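Local structure of protein-L-isoaspartate(D-aspartate) O-methyltransferase (Sulfolobus tokodaii, 1VBF) at residues Thr146-Cys149 / Lys150-Glu153. The protein probably catalyses methyl transfer from S-adenosyl-L-methionine to L-isoaspartyl residues of damaged proteins, a step in their repair or degradation. Residues are numbered along the deposited sequence; the frame is centred on the assembly and turned at random.
Sequences TLLC and KPYE
Tyr152 meets the loop before its helix with both backbone and ring, and its side chain can be followed outward from the main chain. CB lies 3.3 Å from Leu148 O, the same oxygen that accepts a hydrogen bond from Tyr152 N at 3.2 Å; the N-H...O angle of 158° makes it a fairly straight bond, and its four-residue span from the N-cap Leu148 makes it the opening bond of helix 149-154. CG stands anti to the backbone N (chi1 -174°), which swings the ring to where Leu147 CD1 can lie over one face, 4.2 Å from Tyr152 CD1. The ring also takes a cation-pi contact from Lys178, and at its tip OH is hydrogen-bonded to Gly180 O. Pro151 CD packs 3.7 Å from Leu148 CB, and both side chains reach strands 135-140 and 159-165. The short helix thus links two neighbouring parallel strands of the Rossmann-like methyltransferase sheet, with Leu148 and Pro151 laid against them. Cys149 SG forms a disulfide with Cys149 of the second subunit, placing this helix start at a subunit interface. Glu153 OE2 comes within 3.8 Å of Cys149 SG and makes a salt bridge to Lys150 of the second subunit, whereas the pairing of Glu153 OE1 with Lys150 NZ of its own chain is long, at 3.8 Å. Replacing Glu153 with an alanine would probably leave Lys150 of the second subunit without its carboxylate mate beside the disulfide.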
# COMPACT_ATOMS: atom_id res chain seq x y z
N THR B 146 13.34 -12.46 17.34
CA THR B 146 13.35 -11.96 18.72
C THR B 146 14.77 -12.11 19.21
O THR B 146 15.67 -12.47 18.45
CB THR B 146 12.54 -12.83 19.71
OG1 THR B 146 11.50 -13.51 19.03
CG2 THR B 146 11.94 -11.98 20.78
N LEU B 147 14.94 -11.88 20.50
CA LEU B 147 16.21 -12.02 21.18
C LEU B 147 16.61 -13.49 21.03
O LEU B 147 15.84 -14.39 21.35
CB LEU B 147 16.01 -11.69 22.65
CG LEU B 147 17.14 -11.06 23.46
CD1 LEU B 147 16.92 -11.39 24.93
CD2 LEU B 147 18.48 -11.58 23.00
N LEU B 148 17.82 -13.73 20.54
CA LEU B 148 18.30 -15.09 20.37
C LEU B 148 18.58 -15.66 21.75
O LEU B 148 19.47 -15.23 22.46
CB LEU B 148 19.55 -15.11 19.51
CG LEU B 148 19.26 -14.78 18.05
CD1 LEU B 148 20.55 -14.51 17.33
CD2 LEU B 148 18.52 -15.93 17.43
N CYS B 149 17.78 -16.65 22.10
CA CYS B 149 17.82 -17.33 23.37
C CYS B 149 19.08 -18.13 23.72
O CYS B 149 19.61 -17.97 24.81
CB CYS B 149 16.58 -18.21 23.37
SG CYS B 149 16.28 -19.48 24.63
N LYS B 150 19.57 -18.97 22.82
CA LYS B 150 20.78 -19.74 23.13
C LYS B 150 21.99 -18.83 23.39
O LYS B 150 22.66 -18.95 24.42
CB LYS B 150 21.10 -20.73 22.01
CG LYS B 150 20.07 -21.79 21.82
CD LYS B 150 19.81 -22.53 23.12
CE LYS B 150 18.81 -23.65 22.90
NZ LYS B 150 18.61 -24.50 24.10
N PRO B 151 22.29 -17.92 22.45
CA PRO B 151 23.44 -17.02 22.67
C PRO B 151 23.28 -16.32 24.02
O PRO B 151 24.18 -16.33 24.85
CB PRO B 151 23.33 -16.05 21.51
CG PRO B 151 22.72 -16.89 20.42
CD PRO B 151 21.65 -17.65 21.16
N TYR B 152 22.11 -15.72 24.23
CA TYR B 152 21.85 -15.04 25.49
C TYR B 152 22.10 -15.94 26.70
O TYR B 152 22.65 -15.48 27.71
CB TYR B 152 20.41 -14.53 25.54
CG TYR B 152 20.13 -13.69 26.77
CD1 TYR B 152 20.49 -12.35 26.82
CD2 TYR B 152 19.58 -14.26 27.91
CE1 TYR B 152 20.32 -11.60 27.98
CE2 TYR B 152 19.40 -13.53 29.07
CZ TYR B 152 19.77 -12.20 29.12
OH TYR B 152 19.61 -11.49 30.30
N GLU B 153 21.71 -17.21 26.62
CA GLU B 153 21.93 -18.11 27.76
C GLU B 153 23.42 -18.36 27.93
O GLU B 153 23.93 -18.43 29.04
CB GLU B 153 21.23 -19.46 27.58
CG GLU B 153 19.75 -19.38 27.25
CD GLU B 153 19.13 -20.76 27.00
OE1 GLU B 153 19.72 -21.58 26.24
OE2 GLU B 153 18.04 -21.01 27.57